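Local coordinates for possible protein of nuclear scaffold (Encephalitozoon cuniculi, PDB 3KAE) that probably acts as the Cdc27 subunit of the anaphase-promoting complex and dimerises through its N-terminal tetratricopeptide repeat domain, at residues K8-I13 and A101-M106; H55-N60 and Y66-C71; E177-S182 and K197-H202. All coordinates share one frame; numbering follows the deposited sequence.

All three contacts join helices of one all-helical tetratricopeptide repeat domain that pairs with a second copy of itself. Contacts 1 and 2 are neighbours in the N-terminal half: their centres are 18 Å apart and their nearest atoms about 5 Å, without touching. Contact 2 falls within the chain that runs between the two segments of contact 1. Contact 3 comes later in sequence, with its centre 36 Å from that of contact 1 and 38 Å from that of contact 2, and it lies across the chain's centre from contact 2. Each contact has residues within reach of the second subunit.

Contact 1 (K8-I13 and A101-M106); sequences KICKSI and ARIQEM
The guanidinium of R102 is the one flat group among the residues that touch, and neither its faces nor its edges meet C10; the CB of R102 does, 3.7 Å from C10 SG. Beyond that carbon the arginine chain bends at chi3 (-66°), and NE makes a salt bridge with D100, just before the segment. In this tetratricopeptide repeat fold the short helix 101-104 comes back from far along the chain to pack beside helix 5-14. C10 and R102 have the nearest CA atoms, 7.4 Å apart. The thiol is the centre of the contact, because C10 SG also meets I103 CD1 at 4.2 Å, so one sulfur bridges the root of a solvent-facing arginine and the end of a buried isoleucine. I103 continues onto I6 and L38, which ties helix 101-104 to helix 36-45 as well. A second, looser approach brings I13 CD1 and M106 SD to 4.6 Å. Beyond it M106 packs on I41 and on R16 of the second subunit. With 185 Å² buried in all, the contact is small and made by van der Waals touches of C10 SG, without a polar bond between the segments. Within K8-I13, K8 O accepts two donors: S12 N at 3.0 Å, and S12 OG at 2.7 Å with a C=O...donor angle of 154° and the hydroxyl tilted 22° from the carbonyl plane.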
# COMPACT_ATOMS: atom_id res chain seq x y z
N LYS C 8 -17.46 1.46 -3.75
CA LYS C 8 -17.21 1.48 -2.31
C LYS C 8 -15.85 0.88 -1.97
O LYS C 8 -15.24 1.27 -0.98
CB LYS C 8 -18.31 0.72 -1.56
N ILE C 9 -15.42 -0.12 -2.74
CA ILE C 9 -14.13 -0.73 -2.50
C ILE C 9 -13.03 0.26 -2.88
O ILE C 9 -12.09 0.47 -2.10
CB ILE C 9 -13.98 -2.06 -3.28
CG1 ILE C 9 -14.87 -3.13 -2.67
CG2 ILE C 9 -12.51 -2.54 -3.27
CD1 ILE C 9 -15.11 -4.37 -3.56
N CYS C 10 -13.16 0.89 -4.04
CA CYS C 10 -12.20 1.89 -4.50
C CYS C 10 -12.09 2.98 -3.45
O CYS C 10 -10.99 3.39 -3.07
CB CYS C 10 -12.64 2.49 -5.82
SG CYS C 10 -12.51 1.32 -7.18
N LYS C 11 -13.24 3.43 -2.96
CA LYS C 11 -13.24 4.46 -1.95
C LYS C 11 -12.52 4.03 -0.68
O LYS C 11 -11.82 4.84 -0.06
CB LYS C 11 -14.66 4.94 -1.64
CG LYS C 11 -14.66 6.26 -0.89
CD LYS C 11 -16.07 6.77 -0.62
CE LYS C 11 -16.74 7.28 -1.88
NZ LYS C 11 -18.11 7.79 -1.60
N SER C 12 -12.67 2.76 -0.30
CA SER C 12 -12.00 2.25 0.89
C SER C 12 -10.48 2.14 0.70
O SER C 12 -9.72 2.28 1.67
CB SER C 12 -12.56 0.87 1.27
OG SER C 12 -13.97 0.91 1.40
N ILE C 13 -10.06 1.83 -0.52
CA ILE C 13 -8.64 1.75 -0.82
C ILE C 13 -8.03 3.15 -0.71
O ILE C 13 -7.09 3.36 0.04
CB ILE C 13 -8.40 1.15 -2.21
CG1 ILE C 13 -8.81 -0.33 -2.18
CG2 ILE C 13 -6.94 1.32 -2.62
CD1 ILE C 13 -9.29 -0.89 -3.51
N ALA C 101 -13.89 -0.29 -15.11
CA ALA C 101 -12.77 0.56 -15.47
C ALA C 101 -11.91 0.96 -14.26
O ALA C 101 -10.70 1.13 -14.39
CB ALA C 101 -13.25 1.80 -16.21
N ARG C 102 -12.54 1.12 -13.10
CA ARG C 102 -11.81 1.53 -11.91
C ARG C 102 -10.89 0.42 -11.42
O ARG C 102 -9.85 0.66 -10.81
CB ARG C 102 -12.78 1.95 -10.81
CG ARG C 102 -13.47 3.27 -11.09
CD ARG C 102 -14.69 3.46 -10.23
NE ARG C 102 -15.74 2.49 -10.56
CZ ARG C 102 -16.93 2.46 -9.97
NH1 ARG C 102 -17.23 3.34 -9.03
NH2 ARG C 102 -17.82 1.54 -10.33
N ILE C 103 -11.28 -0.81 -11.72
CA ILE C 103 -10.50 -1.98 -11.36
C ILE C 103 -9.38 -2.20 -12.38
O ILE C 103 -8.25 -2.54 -12.02
CB ILE C 103 -11.41 -3.23 -11.27
CG1 ILE C 103 -12.46 -3.01 -10.19
CG2 ILE C 103 -10.61 -4.48 -10.97
CD1 ILE C 103 -11.89 -2.41 -8.92
N GLN C 104 -9.71 -1.99 -13.65
CA GLN C 104 -8.79 -2.25 -14.75
C GLN C 104 -7.49 -1.47 -14.53
O GLN C 104 -6.40 -1.98 -14.77
CB GLN C 104 -9.44 -1.87 -16.09
CG GLN C 104 -8.94 -2.67 -17.29
CD GLN C 104 -9.84 -3.86 -17.66
OE1 GLN C 104 -11.07 -3.78 -17.57
NE2 GLN C 104 -9.22 -4.96 -18.09
N GLU C 105 -7.64 -0.24 -14.06
CA GLU C 105 -6.50 0.63 -13.81
C GLU C 105 -5.48 0.01 -12.87
O GLU C 105 -4.32 0.40 -12.87
CB GLU C 105 -6.98 1.97 -13.24
CG GLU C 105 -7.59 2.91 -14.26
CD GLU C 105 -8.03 4.22 -13.63
OE1 GLU C 105 -8.25 4.25 -12.40
OE2 GLU C 105 -8.14 5.23 -14.37
N MET C 106 -5.91 -0.93 -12.04
CA MET C 106 -5.02 -1.53 -11.05
C MET C 106 -4.30 -2.72 -11.66
O MET C 106 -3.56 -3.42 -10.98
CB MET C 106 -5.79 -2.00 -9.82
CG MET C 106 -6.87 -1.05 -9.35
SD MET C 106 -7.43 -1.49 -7.70
CE MET C 106 -5.95 -1.09 -6.75

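Contact 2 (H55-N60 and Y66-C71); sequences HLHKLN and YYESLC
L56 carries most of its segment's share of the contact through one methyl group, which rests against the backbone of the facing helix. Its CD1 is 3.9 Å from E68 N and 4.0 Å from Y67 CB, placing the methyl beside the Y67-E68 peptide. The same L56 CD1 reaches C71 SG, also at 4.0 Å, so one methyl sits between residues a turn apart, Y67 and C71. Such close seating agrees with the short separation of the chains here, 6.4 Å between the CA atoms of L56 and E68. C71 SG in turn packs on A52 and L53 of helix 49-57, which extends the apolar seam toward the start of that helix.

The polar side of the contact belongs to E68. With CG anti to the backbone N (chi1 -154°) and an extended chain beyond, its carboxylate is carried across to the last turn of helix 49-57. There E68 OE1 lies near the plane of the H57 ring, at its edge, 4.3 Å from H57 ND1. That is too far to count as a bond, but a nearby carboxylate would tend to favour a protonated imidazole.

Second-shell residues hold these groups in place. S84 of helix 78-89 hydrogen-bonds E68 OE2. The ring of Y67 leads away from L56 to an edge-to-face contact with Y44, and its OH hydrogen-bonds R16 NE of the second subunit, so the residue that backs the leucine also takes part in the dimer. Successive helices packed antiparallel and joined by a short turn, as 49-57 and 62-74 are here, are characteristic of the tetratricopeptide repeat fold.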
# COMPACT_ATOMS: atom_id res chain seq x y z
N HIS C 55 -5.43 -16.72 -2.82
CA HIS C 55 -6.35 -16.33 -3.88
C HIS C 55 -5.66 -16.32 -5.23
O HIS C 55 -6.27 -16.63 -6.27
CB HIS C 55 -6.98 -14.97 -3.58
CG HIS C 55 -7.98 -15.01 -2.47
ND1 HIS C 55 -9.34 -15.14 -2.69
CD2 HIS C 55 -7.82 -14.98 -1.12
CE1 HIS C 55 -9.97 -15.16 -1.53
NE2 HIS C 55 -9.08 -15.07 -0.56
N LEU C 56 -4.38 -15.98 -5.22
CA LEU C 56 -3.65 -15.82 -6.47
C LEU C 56 -3.40 -17.15 -7.16
O LEU C 56 -3.41 -17.23 -8.39
CB LEU C 56 -2.35 -15.05 -6.23
CG LEU C 56 -2.57 -13.57 -5.93
CD1 LEU C 56 -1.34 -12.97 -5.23
CD2 LEU C 56 -2.93 -12.83 -7.21
N HIS C 57 -3.19 -18.20 -6.37
CA HIS C 57 -2.95 -19.53 -6.94
C HIS C 57 -4.11 -19.93 -7.83
O HIS C 57 -3.93 -20.66 -8.80
CB HIS C 57 -2.76 -20.58 -5.85
CG HIS C 57 -1.51 -20.41 -5.05
ND1 HIS C 57 -0.39 -19.77 -5.55
CD2 HIS C 57 -1.18 -20.82 -3.80
CE1 HIS C 57 0.56 -19.78 -4.64
NE2 HIS C 57 0.11 -20.41 -3.57
N LYS C 58 -5.30 -19.44 -7.49
CA LYS C 58 -6.51 -19.79 -8.23
C LYS C 58 -6.58 -19.06 -9.56
O LYS C 58 -7.52 -19.25 -10.33
CB LYS C 58 -7.76 -19.48 -7.40
N LEU C 59 -5.59 -18.22 -9.83
CA LEU C 59 -5.58 -17.41 -11.04
C LEU C 59 -4.33 -17.65 -11.88
O LEU C 59 -3.39 -18.31 -11.44
CB LEU C 59 -5.68 -15.92 -10.67
CG LEU C 59 -6.82 -15.48 -9.77
CD1 LEU C 59 -6.70 -14.00 -9.39
CD2 LEU C 59 -8.16 -15.75 -10.47
N ASN C 60 -4.32 -17.10 -13.10
CA ASN C 60 -3.16 -17.13 -13.97
C ASN C 60 -3.18 -16.02 -15.03
O ASN C 60 -3.39 -16.28 -16.21
CB ASN C 60 -3.02 -18.50 -14.66
CG ASN C 60 -1.69 -18.66 -15.38
OD1 ASN C 60 -1.62 -18.64 -16.61
ND2 ASN C 60 -0.62 -18.80 -14.61
N TYR C 66 2.24 -11.35 -11.41
CA TYR C 66 3.01 -10.23 -10.88
C TYR C 66 2.84 -10.08 -9.35
O TYR C 66 3.83 -10.06 -8.61
CB TYR C 66 2.68 -8.93 -11.62
CG TYR C 66 3.56 -7.79 -11.21
CD1 TYR C 66 4.90 -7.74 -11.57
CD2 TYR C 66 3.06 -6.76 -10.43
CE1 TYR C 66 5.71 -6.71 -11.17
CE2 TYR C 66 3.86 -5.72 -10.04
CZ TYR C 66 5.18 -5.70 -10.41
OH TYR C 66 5.95 -4.66 -10.01
N TYR C 67 1.60 -9.98 -8.88
CA TYR C 67 1.37 -9.90 -7.43
C TYR C 67 1.86 -11.17 -6.72
O TYR C 67 2.29 -11.15 -5.57
CB TYR C 67 -0.11 -9.61 -7.10
CG TYR C 67 -0.38 -8.14 -7.14
CD1 TYR C 67 -0.75 -7.51 -8.32
CD2 TYR C 67 -0.19 -7.36 -6.02
CE1 TYR C 67 -0.95 -6.14 -8.36
CE2 TYR C 67 -0.38 -5.98 -6.06
CZ TYR C 67 -0.76 -5.39 -7.23
OH TYR C 67 -0.98 -4.02 -7.27
N GLU C 68 1.83 -12.28 -7.44
CA GLU C 68 2.33 -13.49 -6.88
C GLU C 68 3.81 -13.33 -6.55
O GLU C 68 4.24 -13.62 -5.43
CB GLU C 68 2.12 -14.63 -7.87
CG GLU C 68 2.02 -15.97 -7.23
CD GLU C 68 1.67 -17.05 -8.23
OE1 GLU C 68 0.54 -17.05 -8.78
OE2 GLU C 68 2.53 -17.91 -8.46
N SER C 69 4.57 -12.84 -7.53
CA SER C 69 5.99 -12.56 -7.36
C SER C 69 6.23 -11.57 -6.21
O SER C 69 7.11 -11.79 -5.38
CB SER C 69 6.60 -12.01 -8.65
OG SER C 69 8.02 -12.10 -8.61
N LEU C 70 5.42 -10.52 -6.12
CA LEU C 70 5.56 -9.58 -5.00
C LEU C 70 5.39 -10.26 -3.65
O LEU C 70 6.18 -10.01 -2.72
CB LEU C 70 4.58 -8.41 -5.10
CG LEU C 70 4.61 -7.54 -6.35
CD1 LEU C 70 3.53 -6.44 -6.23
CD2 LEU C 70 6.01 -6.95 -6.54
N CYS C 71 4.35 -11.10 -3.53
CA CYS C 71 4.04 -11.77 -2.27
C CYS C 71 5.15 -12.72 -1.92
O CYS C 71 5.59 -12.78 -0.77
CB CYS C 71 2.70 -12.56 -2.34
SG CYS C 71 1.21 -11.55 -2.55

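Contact 3 (E177-S182 and K197-H202); sequences EEEYVS and KKYMEH
Y180 and Y199 form the tight, buried part of this contact, while E179 and K198 bridge its exposed side. The closest approach in the aromatic part is made by the phenol oxygen of Y199, which sits 3.4 Å from Y180 CA, up against the backbone of helix 176-190. Alongside, Y199 CE1 comes to the edge of the Y180 ring, near its plane, with Y180 CD2 4.2 Å away. The side chains therefore span the gap that separates the backbones, whose nearest CA atoms, those of Y180 and Y199, are 9.4 Å apart. The hydroxyl that presses on the backbone has its polar need met elsewhere, by a hydrogen bond between Y199 OH and D183 OD2.

The outer side is built differently. K198 stretches out fully, its CG anti to the backbone N (chi1 161°), and its NZ donates to E179 OE2 at 2.8 Å in a salt bridge. The acceptor uses its anti lone pair, the one directed away from the other carboxylate oxygen. The same ammonium makes a salt bridge with D183 OD2, so K198 is held between two acidic residues of helix 176-190, and D183 links the charged side to the buried phenol. E179 is exposed, and this outer side has none of the aromatic packing of the inner part.

Further groups place Y180. E177 O lies in plane at the edge of its ring, and its OH is hydrogen-bonded to E151 of helix 147-155. Its ring also meets F23 of the second subunit edge-to-face. Y199 stacks with F210, and Y180 touches I206, Y209 and N213, so helix 206-220 packs against both tyrosines where helices 176-190 and 193-200 come together.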
# COMPACT_ATOMS: atom_id res chain seq x y z
N GLU C 177 15.50 13.10 -14.26
CA GLU C 177 16.09 11.88 -13.73
C GLU C 177 17.22 11.37 -14.63
O GLU C 177 18.19 10.81 -14.14
CB GLU C 177 15.02 10.79 -13.51
CG GLU C 177 14.48 10.13 -14.78
CD GLU C 177 13.37 10.93 -15.44
OE1 GLU C 177 13.31 12.16 -15.26
OE2 GLU C 177 12.56 10.31 -16.16
N GLU C 178 17.10 11.59 -15.93
CA GLU C 178 18.14 11.14 -16.86
C GLU C 178 19.37 12.03 -16.71
O GLU C 178 20.50 11.58 -16.89
CB GLU C 178 17.62 11.12 -18.30
CG GLU C 178 16.27 10.40 -18.48
CD GLU C 178 16.32 8.90 -18.18
OE1 GLU C 178 17.44 8.36 -18.04
OE2 GLU C 178 15.24 8.27 -18.08
N GLU C 179 19.14 13.28 -16.36
CA GLU C 179 20.22 14.20 -16.00
C GLU C 179 20.88 13.77 -14.70
O GLU C 179 22.09 13.93 -14.51
CB GLU C 179 19.67 15.62 -15.88
CG GLU C 179 20.63 16.59 -15.22
CD GLU C 179 20.10 18.01 -15.23
OE1 GLU C 179 18.99 18.21 -15.79
OE2 GLU C 179 20.78 18.90 -14.69
N TYR C 180 20.09 13.22 -13.78
CA TYR C 180 20.63 12.76 -12.51
C TYR C 180 21.58 11.59 -12.73
O TYR C 180 22.62 11.47 -12.07
CB TYR C 180 19.51 12.34 -11.56
CG TYR C 180 19.94 11.38 -10.48
CD1 TYR C 180 19.86 10.01 -10.67
CD2 TYR C 180 20.41 11.84 -9.25
CE1 TYR C 180 20.25 9.12 -9.68
CE2 TYR C 180 20.81 10.96 -8.25
CZ TYR C 180 20.72 9.60 -8.48
OH TYR C 180 21.09 8.72 -7.50
N VAL C 181 21.21 10.74 -13.68
CA VAL C 181 22.04 9.61 -14.04
C VAL C 181 23.33 10.07 -14.73
O VAL C 181 24.40 9.58 -14.43
CB VAL C 181 21.29 8.65 -14.96
CG1 VAL C 181 22.13 7.42 -15.24
CG2 VAL C 181 19.94 8.26 -14.36
N SER C 182 23.21 11.02 -15.66
CA SER C 182 24.35 11.58 -16.36
C SER C 182 25.36 12.15 -15.36
O SER C 182 26.56 11.87 -15.45
CB SER C 182 23.90 12.69 -17.30
OG SER C 182 22.87 12.24 -18.17
N LYS C 197 28.28 20.43 -5.35
CA LYS C 197 27.75 21.71 -4.91
C LYS C 197 26.38 21.94 -5.54
O LYS C 197 25.49 22.51 -4.92
CB LYS C 197 28.71 22.84 -5.27
N LYS C 198 26.23 21.48 -6.78
CA LYS C 198 24.97 21.63 -7.50
C LYS C 198 23.83 20.88 -6.81
O LYS C 198 22.72 21.40 -6.67
CB LYS C 198 25.14 21.12 -8.93
CG LYS C 198 23.82 20.79 -9.63
CD LYS C 198 24.05 19.97 -10.89
CE LYS C 198 22.77 19.88 -11.72
NZ LYS C 198 22.92 19.06 -12.95
N TYR C 199 24.10 19.66 -6.36
CA TYR C 199 23.09 18.81 -5.73
C TYR C 199 22.97 19.05 -4.23
O TYR C 199 22.05 18.56 -3.58
CB TYR C 199 23.39 17.34 -6.00
CG TYR C 199 22.97 16.90 -7.39
CD1 TYR C 199 21.71 16.37 -7.61
CD2 TYR C 199 23.84 17.00 -8.47
CE1 TYR C 199 21.31 15.97 -8.87
CE2 TYR C 199 23.45 16.60 -9.74
CZ TYR C 199 22.17 16.08 -9.93
OH TYR C 199 21.73 15.66 -11.17
N MET C 200 23.90 19.82 -3.68
CA MET C 200 23.92 20.14 -2.26
C MET C 200 22.70 21.00 -1.91
O MET C 200 22.17 20.94 -0.79
CB MET C 200 25.23 20.87 -1.93
CG MET C 200 25.68 20.84 -0.48
SD MET C 200 27.30 21.65 -0.28
CE MET C 200 28.42 20.27 -0.53
N GLU C 201 22.24 21.78 -2.89
CA GLU C 201 21.12 22.70 -2.69
C GLU C 201 19.77 22.00 -2.65
O GLU C 201 18.78 22.58 -2.21
CB GLU C 201 21.11 23.79 -3.78
N HIS C 202 19.73 20.74 -3.09
CA HIS C 202 18.47 19.98 -3.12
C HIS C 202 18.47 18.83 -2.13
O HIS C 202 18.23 17.68 -2.49
CB HIS C 202 18.17 19.48 -4.53
CG HIS C 202 18.25 20.55 -5.58
ND1 HIS C 202 17.23 21.43 -5.82
CD2 HIS C 202 19.25 20.88 -6.43
CE1 HIS C 202 17.58 22.26 -6.79
NE2 HIS C 202 18.80 21.95 -7.18